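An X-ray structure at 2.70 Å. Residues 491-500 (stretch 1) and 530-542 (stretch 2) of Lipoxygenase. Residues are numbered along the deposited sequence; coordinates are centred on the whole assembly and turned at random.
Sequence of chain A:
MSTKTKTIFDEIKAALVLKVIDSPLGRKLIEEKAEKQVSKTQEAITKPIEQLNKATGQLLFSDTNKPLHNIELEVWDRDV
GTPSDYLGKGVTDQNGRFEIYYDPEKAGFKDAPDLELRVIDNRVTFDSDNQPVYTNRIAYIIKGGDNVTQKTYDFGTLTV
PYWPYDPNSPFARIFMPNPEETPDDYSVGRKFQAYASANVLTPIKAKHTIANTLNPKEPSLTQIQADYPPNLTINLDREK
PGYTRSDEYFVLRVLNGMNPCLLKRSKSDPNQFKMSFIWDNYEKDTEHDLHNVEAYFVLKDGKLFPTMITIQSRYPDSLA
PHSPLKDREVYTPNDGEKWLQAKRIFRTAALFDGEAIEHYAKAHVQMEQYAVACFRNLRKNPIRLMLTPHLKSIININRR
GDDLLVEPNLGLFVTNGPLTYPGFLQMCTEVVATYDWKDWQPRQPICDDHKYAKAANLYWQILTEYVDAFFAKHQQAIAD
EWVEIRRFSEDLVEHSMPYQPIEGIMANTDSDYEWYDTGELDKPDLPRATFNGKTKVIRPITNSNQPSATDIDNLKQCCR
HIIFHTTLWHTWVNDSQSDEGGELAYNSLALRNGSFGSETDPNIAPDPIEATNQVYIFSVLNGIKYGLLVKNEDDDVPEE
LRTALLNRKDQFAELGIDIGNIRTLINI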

# COMPACT_ATOMS: atom_id res chain seq x y z
N ASP A 491 -15.97 -11.64 -1.38
CA ASP A 491 -15.25 -10.82 -2.35
C ASP A 491 -13.74 -11.02 -2.23
O ASP A 491 -13.04 -11.18 -3.24
N LEU A 492 -13.25 -11.04 -0.99
CA LEU A 492 -11.84 -11.33 -0.73
C LEU A 492 -11.37 -12.65 -1.35
O LEU A 492 -10.42 -12.67 -2.13
N VAL A 493 -12.03 -13.74 -0.98
CA VAL A 493 -11.66 -15.07 -1.47
C VAL A 493 -11.78 -15.16 -2.99
O VAL A 493 -10.85 -15.61 -3.67
N GLU A 494 -12.92 -14.74 -3.51
CA GLU A 494 -13.21 -14.86 -4.93
C GLU A 494 -12.28 -14.03 -5.80
O GLU A 494 -12.05 -14.38 -6.96
N HIS A 495 -11.74 -12.95 -5.26
CA HIS A 495 -10.94 -12.06 -6.10
C HIS A 495 -9.45 -12.11 -5.79
O HIS A 495 -8.66 -11.44 -6.45
N SER A 496 -9.07 -12.91 -4.81
CA SER A 496 -7.67 -13.04 -4.46
C SER A 496 -6.95 -13.83 -5.55
O SER A 496 -7.59 -14.31 -6.48
N MET A 497 -5.63 -13.94 -5.45
CA MET A 497 -4.88 -14.74 -6.39
C MET A 497 -5.15 -16.22 -6.15
O MET A 497 -5.54 -16.61 -5.06
N PRO A 498 -4.95 -17.04 -7.19
CA PRO A 498 -4.90 -18.47 -6.92
C PRO A 498 -3.67 -18.79 -6.08
O PRO A 498 -2.57 -18.35 -6.43
N TYR A 499 -3.85 -19.55 -5.00
CA TYR A 499 -2.75 -19.93 -4.13
C TYR A 499 -1.68 -20.74 -4.85
O TYR A 499 -1.98 -21.63 -5.65
N GLN A 500 -0.43 -20.42 -4.55
CA GLN A 500 0.73 -21.09 -5.11
C GLN A 500 1.82 -21.11 -4.05
O GLN A 500 2.34 -20.07 -3.69
N THR A 530 -11.67 -23.04 -2.32
CA THR A 530 -11.60 -23.11 -3.77
C THR A 530 -12.66 -22.20 -4.37
O THR A 530 -13.80 -22.15 -3.90
N PHE A 531 -12.28 -21.46 -5.41
CA PHE A 531 -13.24 -20.71 -6.20
C PHE A 531 -12.84 -20.80 -7.66
O PHE A 531 -11.65 -20.73 -7.98
N ASN A 532 -13.82 -20.99 -8.53
CA ASN A 532 -13.59 -21.06 -9.97
C ASN A 532 -12.59 -22.17 -10.35
O ASN A 532 -11.89 -22.07 -11.35
N GLY A 533 -12.52 -23.21 -9.53
CA GLY A 533 -11.67 -24.35 -9.84
C GLY A 533 -10.23 -24.25 -9.37
O GLY A 533 -9.42 -25.14 -9.63
N LYS A 534 -9.89 -23.16 -8.69
CA LYS A 534 -8.54 -23.01 -8.16
C LYS A 534 -8.58 -22.75 -6.66
O LYS A 534 -9.50 -22.12 -6.15
N THR A 535 -7.58 -23.26 -5.95
CA THR A 535 -7.42 -22.93 -4.54
C THR A 535 -6.99 -21.48 -4.39
O THR A 535 -6.01 -21.04 -4.99
N LYS A 536 -7.73 -20.72 -3.58
CA LYS A 536 -7.48 -19.29 -3.45
C LYS A 536 -6.58 -18.96 -2.25
O LYS A 536 -6.63 -19.63 -1.22
N VAL A 537 -5.77 -17.92 -2.41
CA VAL A 537 -4.77 -17.57 -1.40
C VAL A 537 -5.41 -17.03 -0.12
O VAL A 537 -4.96 -17.36 0.98
N ILE A 538 -6.46 -16.22 -0.24
CA ILE A 538 -7.11 -15.69 0.95
C ILE A 538 -8.15 -16.67 1.51
O ILE A 538 -9.04 -17.12 0.79
N ARG A 539 -8.02 -16.98 2.79
CA ARG A 539 -8.97 -17.85 3.47
C ARG A 539 -10.23 -17.08 3.87
O ARG A 539 -10.16 -15.91 4.23
N PRO A 540 -11.40 -17.74 3.78
CA PRO A 540 -12.67 -17.10 4.14
C PRO A 540 -12.83 -16.82 5.63
O PRO A 540 -12.52 -17.67 6.46
N ILE A 541 -13.32 -15.63 5.95
CA ILE A 541 -13.59 -15.23 7.33
C ILE A 541 -14.85 -15.93 7.83
O ILE A 541 -14.92 -16.39 8.96
N THR A 542 -15.85 -16.00 6.95
CA THR A 542 -17.11 -16.62 7.31
C THR A 542 -17.85 -17.13 6.07
O THR A 542 -17.58 -16.69 4.95

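The end of a helix and the loop that follows it pack against a hairpin and its trailing loop in a mixed contact, in which a folded lysine side chain donates hydrogen bonds to backbone carbonyls at the centre while apolar side chains pack along the rest of the contact, burying about 800 Å² in all.

Lys-536 is the hub. All four of its chi angles lie in the m well, so the chain curls back on itself and brings NZ to the helix end, where the chain leaves the helix. Lys-536 NZ donates to Val-493 O at 2.8 Å and to Ser-496 O at 3.0 Å. A lysine suits this place because its amine can donate to more than one carbonyl and its methylenes can lie against neighbouring groups: Lys-536 CE comes within 3.3 Å of Met-497 O.

Ser-496, the first residue to leave helical angles, points toward the second stretch with a p rotamer. Its small side chain leaves CB in close contact with the loop: Ser-496 CB lies 3.5 Å from Val-537 CG1 and 3.4 Å from Ile-538 CG1. The hydroxyl Ser-496 OG donates to Val-493 O at 2.9 Å, and Ser-496 OG in turn accepts a weak hydrogen bond from Ile-538 N at 3.5 Å.

Apolar side chains fill the helix side of the contact. Val-493, with chi1 t, sets CG2 3.8 Å from Pro-540 CB. Leu-492 points toward the other stretch in an m,t rotamer; its CB meets Ile-538 CG2 at 4.1 Å, and its CD1 meets Ile-541 CD1 at 4.2 Å. Branched Ile-538, m,m, also points inward.

Glu-494 shows how a charged residue can serve by its aliphatic part. With chi1 m, Glu-494 sets CG over one face of the Phe-531 ring, 3.4 Å from the centroid and 10° off the ring normal, a CH-pi contact; chi2 is t, and OE2 is hydrogen-bonded elsewhere in the structure. Phe-531, chi1 t, points toward the helix from the start of a type I' turn.

Farther along, the backbones pair: Val-537 N donates to Met-497 O at 3.0 Å and Tyr-499 N to Thr-535 O at 2.6 Å, flanking the single bridge between Pro-498 and Lys-536. Proline has no amide hydrogen to donate, but Pro-498 CA approaches Thr-535 O at 3.4 Å. Val-537, chi1 p, brings CG1 to 4.0 Å from Met-497 CB. Tyr-499 starts toward the second stretch, with CB 4.0 Å from Thr-535 CG2, but its end leads away, and its OH is hydrogen-bonded elsewhere.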

# COMPACT_ATOMS: atom_id res chain seq x y z
CB ASP A 491 -15.61 -9.34 -2.16
CG ASP A 491 -16.69 -8.88 -3.14
OD1 ASP A 491 -17.08 -7.69 -3.07
OD2 ASP A 491 -17.13 -9.70 -3.97
CB LEU A 492 -11.56 -11.35 0.77
CG LEU A 492 -11.57 -9.98 1.47
CD1 LEU A 492 -11.58 -10.16 2.98
CD2 LEU A 492 -10.38 -9.13 1.01
CB VAL A 493 -12.52 -16.18 -0.82
CG1 VAL A 493 -12.30 -17.52 -1.53
CG2 VAL A 493 -12.22 -16.30 0.66
CB GLU A 494 -14.66 -14.47 -5.22
CG GLU A 494 -15.69 -15.42 -4.62
CD GLU A 494 -17.11 -15.01 -4.91
OE1 GLU A 494 -17.30 -14.06 -5.70
OE2 GLU A 494 -18.04 -15.64 -4.35
CB HIS A 495 -11.45 -10.63 -5.98
CG HIS A 495 -12.78 -10.42 -6.63
ND1 HIS A 495 -13.97 -10.47 -5.93
CD2 HIS A 495 -13.11 -10.18 -7.92
CE1 HIS A 495 -14.97 -10.27 -6.76
NE2 HIS A 495 -14.48 -10.09 -7.98
CB SER A 496 -7.51 -13.72 -3.11
OG SER A 496 -8.01 -15.04 -3.12
CB MET A 497 -3.38 -14.48 -6.27
CG MET A 497 -2.96 -13.05 -6.56
SD MET A 497 -1.16 -12.87 -6.61
CE MET A 497 -0.79 -13.52 -8.24
CB PRO A 498 -4.81 -19.09 -8.32
CG PRO A 498 -4.39 -17.98 -9.23
CD PRO A 498 -4.95 -16.74 -8.63
CB TYR A 499 -3.26 -20.72 -2.93
CG TYR A 499 -2.17 -21.26 -2.03
CD1 TYR A 499 -1.34 -20.41 -1.31
CD2 TYR A 499 -1.97 -22.63 -1.88
CE1 TYR A 499 -0.33 -20.91 -0.48
CE2 TYR A 499 -0.98 -23.13 -1.06
CZ TYR A 499 -0.17 -22.28 -0.36
OH TYR A 499 0.81 -22.81 0.45
CB GLN A 500 1.22 -20.37 -6.37
CG GLN A 500 2.51 -20.93 -6.96
CD GLN A 500 3.10 -20.02 -8.03
OE1 GLN A 500 3.52 -18.89 -7.74
NE2 GLN A 500 3.12 -20.50 -9.27
CB THR A 530 -11.78 -24.56 -4.27
OG1 THR A 530 -10.57 -25.30 -4.02
CG2 THR A 530 -12.08 -24.61 -5.76
CB PHE A 531 -13.32 -19.25 -5.74
CG PHE A 531 -14.39 -18.46 -6.43
CD1 PHE A 531 -14.07 -17.55 -7.43
CD2 PHE A 531 -15.73 -18.65 -6.10
CE1 PHE A 531 -15.06 -16.84 -8.07
CE2 PHE A 531 -16.72 -17.93 -6.74
CZ PHE A 531 -16.39 -17.02 -7.72
CB ASN A 532 -13.10 -19.70 -10.50
CG ASN A 532 -13.38 -19.50 -11.98
OD1 ASN A 532 -13.73 -20.44 -12.70
ND2 ASN A 532 -13.21 -18.27 -12.45
CB LYS A 534 -7.79 -21.88 -8.87
CG LYS A 534 -7.49 -22.12 -10.34
CD LYS A 534 -7.26 -20.79 -11.06
CE LYS A 534 -6.81 -20.98 -12.50
NZ LYS A 534 -5.37 -21.33 -12.58
CB THR A 535 -6.39 -23.85 -3.87
OG1 THR A 535 -6.85 -25.20 -3.93
CG2 THR A 535 -6.18 -23.44 -2.42
CB LYS A 536 -8.81 -18.54 -3.35
CG LYS A 536 -9.77 -18.86 -4.48
CD LYS A 536 -9.11 -18.73 -5.85
CE LYS A 536 -8.62 -17.31 -6.12
NZ LYS A 536 -9.74 -16.33 -6.17
CB VAL A 537 -3.74 -16.54 -1.96
CG1 VAL A 537 -4.43 -15.31 -2.49
CG2 VAL A 537 -2.72 -16.17 -0.89
CB ILE A 538 -7.80 -14.33 0.69
CG1 ILE A 538 -6.79 -13.28 0.23
CG2 ILE A 538 -8.50 -13.83 1.94
CD1 ILE A 538 -5.69 -13.04 1.22
CB ARG A 539 -8.32 -18.47 4.70
CG ARG A 539 -7.14 -19.38 4.37
CD ARG A 539 -6.55 -20.00 5.62
NE ARG A 539 -5.46 -20.92 5.32
CZ ARG A 539 -4.18 -20.56 5.21
NH1 ARG A 539 -3.83 -19.29 5.38
NH2 ARG A 539 -3.26 -21.48 4.94
CB PRO A 540 -13.72 -18.11 3.67
CG PRO A 540 -13.01 -19.42 3.72
CD PRO A 540 -11.60 -19.13 3.32
CB ILE A 541 -13.76 -13.69 7.44
CG1 ILE A 541 -12.45 -12.98 7.10
CG2 ILE A 541 -14.25 -13.30 8.83
CD1 ILE A 541 -12.60 -11.49 6.87
CB THR A 542 -18.01 -15.64 8.08
OG1 THR A 542 -19.19 -16.31 8.54
CG2 THR A 542 -18.39 -14.48 7.19